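Local coordinates for uncharacterized protein (Bacteroides ovatus, PDB 4FXT), which is of unknown function but probably pairs a transthyretin-like N-terminal domain with an E-set-like C-terminal domain, both built from beta strands and loops, at residues S27-A31 and N69-E73; R115-K120 and V155-E160; A125-G131 and V181-K187. All coordinates share one frame. Numbering follows the deposited sequence.

Contact 1 falls in the N-terminal domain, contacts 2 and 3 in the C-terminal one, and the chain completes contact 1 before the others open. Contacts 2 and 3 then interleave, in the order 115-120, 125-131, 155-160, 181-187, the chain passing between the sheet of 111-120 and 160-166 and the sheet of 127-135 and 176-185. Their centres lie about 12 Å apart and they touch directly, for instance Ile118 CD1 to Val130 CG2 at 3.7 Å, consistent with two sheets packed face to face in one beta sandwich. Contact 1 sits about 15 Å from contact 3 and 23 Å from contact 2, centre to centre. Its nearest atoms are about 6 Å from those of contact 3, which puts both near the boundary between the two domains.

Contact 1 of 3, residues S27-A31 and N69-E73; sequences SSEFA and NAPWE
Ser28 and Trp72 each bury 53 Å² here, and Phe30, with 33 Å², completes the group around which 27-31 and 69-73 meet. From Ser28 to Ala31 the backbone is extended (phi -115° to -146°, psi 134° to 171°), on the strand 28-33, whereas 69-73 is loop between strands 60-68 and 79-84. The end-to-end directions of 27-30 and 69-72 differ by 66°, so the loop runs obliquely to the strand, and the closest CA pair is Ser28 with Ala70 at 4.6 Å.

Ser28 directs its CA-to-CB bond toward the loop and adopts the m rotamer. Its OG comes to 3.4 Å from Ala70 CA and 3.7 Å from Pro71 CD, and donates to Ser27 OG at 3.2 Å; Ser27 OG is in turn bonded to the backbone O of Arg24. At Pro71 (phi -80°, psi 43°) the loop bends sharply, with a weak bond from Trp72 N to Ala70 O at 2.9 Å, of the kind seen in an inverse gamma turn. The bend and the p rotamer of Trp72 (chi2 75°) carry the indole back to the strand, where Trp72 CZ2 lies 3.8 Å from Phe30 CE1 and Trp72 CH2 lies 4.4 Å from Ser28 CB. Phe30, in rotamer m, meets it obliquely, ring centroids 5.9 Å apart and planes at 34°. The side chains of Phe30 and Trp72 both touch Ala14 of strand 7-16, so they pack against the neighbouring sheet of what is probably a transthyretin-like sandwich. Since the segments share neither a hydrogen bond nor a salt bridge, the contact between these two rests on van der Waals and apolar packing.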
# COMPACT_ATOMS: atom_id res chain seq x y z
N SER A 27 0.04 3.35 -8.85
CA SER A 27 -1.23 2.65 -9.08
C SER A 27 -2.46 3.36 -8.50
O SER A 27 -3.57 3.27 -9.05
CB SER A 27 -1.17 1.26 -8.45
OG SER A 27 -1.12 1.35 -7.04
N SER A 28 -2.25 4.02 -7.34
CA SER A 28 -3.34 4.63 -6.58
C SER A 28 -3.21 6.14 -6.52
O SER A 28 -2.10 6.70 -6.53
CB SER A 28 -3.34 4.06 -5.18
OG SER A 28 -3.45 2.65 -5.30
N GLU A 29 -4.39 6.78 -6.48
CA GLU A 29 -4.57 8.23 -6.48
C GLU A 29 -5.75 8.70 -5.66
O GLU A 29 -6.58 7.90 -5.22
CB GLU A 29 -4.82 8.70 -7.93
CG GLU A 29 -3.72 8.43 -8.93
CD GLU A 29 -4.07 8.62 -10.39
OE1 GLU A 29 -5.06 9.33 -10.72
OE2 GLU A 29 -3.32 8.06 -11.22
N PHE A 30 -5.81 10.02 -5.49
CA PHE A 30 -6.92 10.82 -4.98
C PHE A 30 -7.16 11.93 -6.01
O PHE A 30 -6.26 12.26 -6.78
CB PHE A 30 -6.71 11.38 -3.56
CG PHE A 30 -6.44 10.39 -2.45
CD1 PHE A 30 -7.33 9.36 -2.18
CD2 PHE A 30 -5.41 10.62 -1.55
CE1 PHE A 30 -7.09 8.46 -1.13
CE2 PHE A 30 -5.19 9.75 -0.47
CZ PHE A 30 -6.02 8.66 -0.28
N ALA A 31 -8.37 12.48 -6.06
CA ALA A 31 -8.66 13.58 -6.96
C ALA A 31 -9.04 14.78 -6.14
O ALA A 31 -9.81 14.67 -5.17
CB ALA A 31 -9.75 13.22 -7.96
N ASN A 69 -8.08 2.85 -8.97
CA ASN A 69 -7.99 1.41 -8.76
C ASN A 69 -7.43 1.07 -7.39
O ASN A 69 -7.18 -0.12 -7.13
CB ASN A 69 -7.12 0.80 -9.84
CG ASN A 69 -7.68 0.99 -11.22
OD1 ASN A 69 -8.81 0.61 -11.55
ND2 ASN A 69 -6.84 1.51 -12.08
N ALA A 70 -7.29 2.08 -6.50
CA ALA A 70 -6.77 1.92 -5.14
C ALA A 70 -7.44 0.72 -4.38
O ALA A 70 -8.65 0.50 -4.52
CB ALA A 70 -6.99 3.20 -4.36
N PRO A 71 -6.66 -0.04 -3.57
CA PRO A 71 -7.22 -1.21 -2.88
C PRO A 71 -8.03 -0.87 -1.60
O PRO A 71 -7.99 -1.60 -0.59
CB PRO A 71 -5.99 -2.03 -2.53
CG PRO A 71 -4.91 -0.99 -2.32
CD PRO A 71 -5.20 0.07 -3.34
N TRP A 72 -8.86 0.18 -1.68
CA TRP A 72 -9.74 0.57 -0.60
C TRP A 72 -11.06 1.06 -1.16
O TRP A 72 -11.16 1.29 -2.37
CB TRP A 72 -9.10 1.64 0.29
CG TRP A 72 -8.50 2.81 -0.44
CD1 TRP A 72 -9.16 3.84 -1.03
CD2 TRP A 72 -7.11 3.14 -0.49
NE1 TRP A 72 -8.26 4.74 -1.56
CE2 TRP A 72 -6.99 4.34 -1.21
CE3 TRP A 72 -5.93 2.51 -0.02
CZ2 TRP A 72 -5.75 4.94 -1.47
CZ3 TRP A 72 -4.70 3.08 -0.31
CH2 TRP A 72 -4.62 4.29 -1.00
N GLU A 73 -12.09 1.22 -0.28
CA GLU A 73 -13.38 1.74 -0.68
C GLU A 73 -13.22 3.13 -1.28
O GLU A 73 -12.49 3.96 -0.72
CB GLU A 73 -14.37 1.78 0.48
CG GLU A 73 -14.84 0.42 0.95
CD GLU A 73 -15.97 0.47 1.96
OE1 GLU A 73 -16.03 1.43 2.76
OE2 GLU A 73 -16.80 -0.47 1.94

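Contact 2 of 3, residues R115-K120 and V155-E160; sequences RFTINK and VSLDQE
Two hydrogen bonds converge on Asp158: its backbone N donates to Ile118 O at 2.8 Å (163° at the hydrogen), and its OD1 accepts from Asn119 ND2 at 3.0 Å (162°). They fasten the loop 155-160 along strand 111-120 in what is consistent with an immunoglobulin-like E-set sandwich, the loop leading from strand 147-150 of one sheet into strand 160-166 of the other. Asn119 and Asp158 both take chi1 m, and Asn119 OD1 is held by Arg101 NE of strand 98-108.

Strand 115-120 is extended throughout. Asp158 has left-handed helical angles (phi 49°, psi 37°); beyond it Thr117 CA and Glu160 CA lie 4.6 Å apart. Ile118 CA stands 5.2 Å from Leu157 CA, and Asn119 CA 5.3 Å from Asp158 CA. CA-H...O contacts follow the same path, from Leu157 CA to Ile118 O (3.3 Å) and from Glu160 CA to Phe116 O (3.4 Å). At the Arg115 end of the strand, Arg115 NH1 and Glu160 OE2 form a long salt bridge of 4.0 Å.

On the inner face, Val155 CG1 lies 4.0 Å from Ile118 CD1 and 4.2 Å from Phe116 CE2. Ile118 and Val155 also touch Val130 of the facing sheet. Farther along, Leu157 CD2 reaches Lys120 CB at 3.7 Å, and the methyl Thr117 CG2 stops 3.5 Å from Gln159 N.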
# COMPACT_ATOMS: atom_id res chain seq x y z
N ARG A 115 6.45 -13.28 8.37
CA ARG A 115 5.42 -13.34 9.41
C ARG A 115 4.51 -12.14 9.20
O ARG A 115 4.99 -11.02 8.99
CB ARG A 115 6.01 -13.41 10.81
CG ARG A 115 6.88 -14.64 10.97
CD ARG A 115 7.55 -14.73 12.31
NE ARG A 115 8.67 -15.66 12.26
CZ ARG A 115 8.58 -16.97 12.49
NH1 ARG A 115 7.41 -17.52 12.80
NH2 ARG A 115 9.66 -17.73 12.43
N PHE A 116 3.19 -12.37 9.16
CA PHE A 116 2.23 -11.33 8.84
C PHE A 116 0.82 -11.66 9.35
O PHE A 116 0.46 -12.83 9.53
CB PHE A 116 2.17 -11.15 7.30
CG PHE A 116 1.93 -12.44 6.55
CD1 PHE A 116 2.99 -13.29 6.23
CD2 PHE A 116 0.64 -12.84 6.21
CE1 PHE A 116 2.76 -14.51 5.58
CE2 PHE A 116 0.41 -14.05 5.54
CZ PHE A 116 1.47 -14.87 5.22
N THR A 117 0.01 -10.61 9.52
CA THR A 117 -1.37 -10.70 9.94
C THR A 117 -2.23 -10.03 8.87
O THR A 117 -1.81 -9.04 8.25
CB THR A 117 -1.51 -10.06 11.32
OG1 THR A 117 -0.54 -10.65 12.19
CG2 THR A 117 -2.93 -10.18 11.89
N ILE A 118 -3.42 -10.60 8.62
CA ILE A 118 -4.36 -10.12 7.58
C ILE A 118 -5.72 -9.95 8.19
O ILE A 118 -6.21 -10.85 8.88
CB ILE A 118 -4.43 -11.07 6.35
CG1 ILE A 118 -3.01 -11.25 5.72
CG2 ILE A 118 -5.45 -10.58 5.32
CD1 ILE A 118 -2.90 -12.28 4.63
N ASN A 119 -6.34 -8.79 7.94
CA ASN A 119 -7.68 -8.46 8.43
C ASN A 119 -8.66 -8.30 7.28
O ASN A 119 -8.29 -7.75 6.25
CB ASN A 119 -7.65 -7.17 9.25
CG ASN A 119 -6.69 -7.16 10.43
OD1 ASN A 119 -5.85 -6.23 10.58
ND2 ASN A 119 -6.73 -8.21 11.27
N LYS A 120 -9.89 -8.79 7.44
CA LYS A 120 -10.95 -8.57 6.45
C LYS A 120 -11.73 -7.39 6.99
O LYS A 120 -12.43 -7.54 8.01
CB LYS A 120 -11.79 -9.82 6.18
CG LYS A 120 -12.90 -9.65 5.14
CD LYS A 120 -13.65 -10.96 4.96
CE LYS A 120 -14.83 -10.82 4.08
NZ LYS A 120 -15.48 -12.13 3.85
N VAL A 155 -6.01 -17.99 3.58
CA VAL A 155 -5.11 -17.64 4.68
C VAL A 155 -5.98 -17.21 5.89
O VAL A 155 -6.90 -16.42 5.71
CB VAL A 155 -4.08 -16.55 4.27
CG1 VAL A 155 -3.17 -16.16 5.44
CG2 VAL A 155 -3.24 -17.02 3.07
N SER A 156 -5.71 -17.76 7.10
CA SER A 156 -6.45 -17.39 8.31
C SER A 156 -6.28 -15.87 8.61
O SER A 156 -5.27 -15.23 8.27
CB SER A 156 -6.01 -18.24 9.49
OG SER A 156 -4.62 -18.17 9.74
N LEU A 157 -7.33 -15.31 9.17
CA LEU A 157 -7.47 -13.89 9.48
C LEU A 157 -7.21 -13.57 10.94
O LEU A 157 -7.28 -14.45 11.81
CB LEU A 157 -8.90 -13.48 9.13
CG LEU A 157 -9.22 -13.01 7.71
CD1 LEU A 157 -8.45 -13.74 6.62
CD2 LEU A 157 -10.70 -13.06 7.47
N ASP A 158 -6.93 -12.28 11.21
CA ASP A 158 -6.74 -11.64 12.53
C ASP A 158 -5.76 -12.47 13.44
O ASP A 158 -5.96 -12.57 14.66
CB ASP A 158 -8.11 -11.49 13.23
CG ASP A 158 -9.23 -10.81 12.45
OD1 ASP A 158 -8.94 -10.19 11.41
OD2 ASP A 158 -10.39 -10.90 12.89
N GLN A 159 -4.71 -13.04 12.82
CA GLN A 159 -3.70 -13.86 13.48
C GLN A 159 -2.46 -13.94 12.62
O GLN A 159 -2.54 -13.79 11.39
CB GLN A 159 -4.22 -15.28 13.80
CG GLN A 159 -4.57 -16.12 12.57
CD GLN A 159 -5.30 -17.36 12.96
OE1 GLN A 159 -4.72 -18.36 13.37
NE2 GLN A 159 -6.60 -17.31 12.85
N GLU A 160 -1.31 -14.16 13.27
CA GLU A 160 -0.05 -14.26 12.58
C GLU A 160 0.02 -15.55 11.77
O GLU A 160 -0.43 -16.62 12.21
CB GLU A 160 1.13 -14.21 13.59
CG GLU A 160 2.49 -14.19 12.92
CD GLU A 160 3.67 -14.37 13.84
OE1 GLU A 160 4.14 -13.36 14.42
OE2 GLU A 160 4.15 -15.53 13.95

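Contact 3 of 3, residues A125-G131 and V181-K187; sequences ANMENVG and VGVKSDK
At the Gly131 end of this antiparallel ladder, Gly131 and Gly182 satisfy each other's backbone completely: Gly131 N to Gly182 O and Gly182 N to Gly131 O are both 2.8 Å. Val130 and Val183 form the adjoining non-hydrogen-bonded pair, CA atoms 4.5 Å apart. Next, Lys184 N donates to Asn129 O at 2.9 Å, while Lys184 O receives Glu128 N at 2.8 Å and, weakly, Asn129 N at 3.4 Å.

This double donation marks a classic beta bulge: Glu128 (phi -101°, psi -43°) and Asn129 both face Lys184, and the register slips by one before Met127, modelled as selenomethionine, pairs with Ser185 (CA to CA 4.5 Å). The axes of strands 127-131 and 181-185 approach to 4.6 Å at 164°, within the sheet of what is probably an E-set-like domain that packs on strands 98-108 and 111-120. Val130 CG2 and Val183 CG2, 3.9 Å apart, lie on that inner face.

Lys184 NZ has three acceptors, Glu128 OE1 (2.9 Å, a salt bridge), Ser185 O (2.8 Å) and the backbone O of Ser188. Asn129 is bonded through ND2 to the hydroxyl of Tyr191 and through OD1 to Gly152 N. Beyond the strands, Asp186 OD1 accepts from Asn126 N at 2.8 Å and Asp186 N donates to Asn126 O at 2.9 Å. Ser185, chi1 p, closes an ST turn in which its OG accepts from Lys187 N at 3.3 Å.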
# COMPACT_ATOMS: atom_id res chain seq x y z
N ALA A 125 -16.27 -8.01 0.77
CA ALA A 125 -15.11 -8.40 -0.04
C ALA A 125 -14.73 -9.86 0.13
O ALA A 125 -14.95 -10.44 1.19
CB ALA A 125 -13.91 -7.54 0.32
N ASN A 126 -14.11 -10.44 -0.92
CA ASN A 126 -13.66 -11.82 -0.94
C ASN A 126 -12.22 -11.86 -1.39
O ASN A 126 -11.83 -11.18 -2.34
CB ASN A 126 -14.56 -12.65 -1.84
CG ASN A 126 -15.99 -12.73 -1.36
OD1 ASN A 126 -16.91 -12.39 -2.09
ND2 ASN A 126 -16.20 -13.11 -0.09
N MSE A 127 -11.43 -12.65 -0.67
CA MSE A 127 -9.98 -12.79 -0.85
C MSE A 127 -9.69 -13.58 -2.12
O MSE A 127 -10.29 -14.64 -2.33
CB MSE A 127 -9.42 -13.48 0.40
CG MSE A 127 -7.99 -13.93 0.30
SE MSE A 127 -7.15 -14.33 2.04
CE MSE A 127 -8.53 -15.50 3.00
N GLU A 128 -8.78 -13.03 -2.99
CA GLU A 128 -8.38 -13.69 -4.26
C GLU A 128 -7.04 -14.38 -4.12
O GLU A 128 -6.88 -15.50 -4.62
CB GLU A 128 -8.31 -12.75 -5.47
CG GLU A 128 -9.65 -12.24 -5.99
CD GLU A 128 -9.54 -11.46 -7.29
OE1 GLU A 128 -8.40 -11.30 -7.78
OE2 GLU A 128 -10.59 -11.05 -7.84
N ASN A 129 -6.08 -13.69 -3.47
CA ASN A 129 -4.72 -14.21 -3.30
C ASN A 129 -3.98 -13.44 -2.24
O ASN A 129 -4.26 -12.27 -1.98
CB ASN A 129 -3.92 -14.12 -4.63
CG ASN A 129 -2.58 -14.81 -4.61
OD1 ASN A 129 -2.47 -15.99 -4.26
ND2 ASN A 129 -1.55 -14.10 -5.06
N VAL A 130 -2.99 -14.12 -1.65
CA VAL A 130 -2.00 -13.55 -0.77
C VAL A 130 -0.65 -13.86 -1.40
O VAL A 130 -0.42 -15.00 -1.79
CB VAL A 130 -2.13 -14.00 0.69
CG1 VAL A 130 -1.05 -13.36 1.56
CG2 VAL A 130 -3.52 -13.67 1.22
N GLY A 131 0.20 -12.86 -1.52
CA GLY A 131 1.53 -13.01 -2.09
C GLY A 131 2.66 -12.45 -1.26
O GLY A 131 2.48 -11.45 -0.56
N VAL A 181 4.52 -8.15 1.57
CA VAL A 181 3.35 -9.04 1.58
C VAL A 181 2.18 -8.27 0.97
O VAL A 181 1.97 -7.11 1.35
CB VAL A 181 3.01 -9.58 3.00
CG1 VAL A 181 1.84 -10.54 2.97
CG2 VAL A 181 4.21 -10.25 3.66
N GLY A 182 1.45 -8.90 0.04
CA GLY A 182 0.31 -8.29 -0.63
C GLY A 182 -0.93 -9.15 -0.55
O GLY A 182 -0.83 -10.36 -0.68
N VAL A 183 -2.10 -8.56 -0.34
CA VAL A 183 -3.37 -9.33 -0.36
C VAL A 183 -4.30 -8.66 -1.39
O VAL A 183 -4.49 -7.45 -1.32
CB VAL A 183 -4.06 -9.51 1.03
CG1 VAL A 183 -4.25 -8.19 1.76
CG2 VAL A 183 -5.40 -10.23 0.92
N LYS A 184 -4.85 -9.45 -2.35
CA LYS A 184 -5.78 -8.96 -3.36
C LYS A 184 -7.20 -9.46 -3.12
O LYS A 184 -7.39 -10.66 -2.86
CB LYS A 184 -5.35 -9.35 -4.77
CG LYS A 184 -6.18 -8.58 -5.78
CD LYS A 184 -5.93 -8.95 -7.19
CE LYS A 184 -6.81 -8.15 -8.09
NZ LYS A 184 -8.23 -8.39 -7.85
N SER A 185 -8.19 -8.55 -3.20
CA SER A 185 -9.63 -8.86 -3.08
C SER A 185 -10.29 -8.83 -4.43
O SER A 185 -9.67 -8.38 -5.40
CB SER A 185 -10.33 -7.88 -2.14
OG SER A 185 -10.42 -6.60 -2.73
N ASP A 186 -11.55 -9.24 -4.50
CA ASP A 186 -12.35 -9.24 -5.72
C ASP A 186 -12.96 -7.86 -5.97
O ASP A 186 -13.68 -7.70 -6.98
CB ASP A 186 -13.48 -10.31 -5.62
CG ASP A 186 -14.55 -10.11 -4.55
OD1 ASP A 186 -14.28 -9.41 -3.55
OD2 ASP A 186 -15.64 -10.72 -4.68
N LYS A 187 -12.70 -6.87 -5.06
CA LYS A 187 -13.33 -5.55 -5.16
C LYS A 187 -12.36 -4.45 -5.71
O LYS A 187 -12.79 -3.32 -5.96
CB LYS A 187 -13.88 -5.11 -3.78
CG LYS A 187 -14.91 -6.06 -3.14
CD LYS A 187 -16.15 -6.37 -4.00
CE LYS A 187 -17.01 -7.44 -3.39
NZ LYS A 187 -18.01 -7.93 -4.37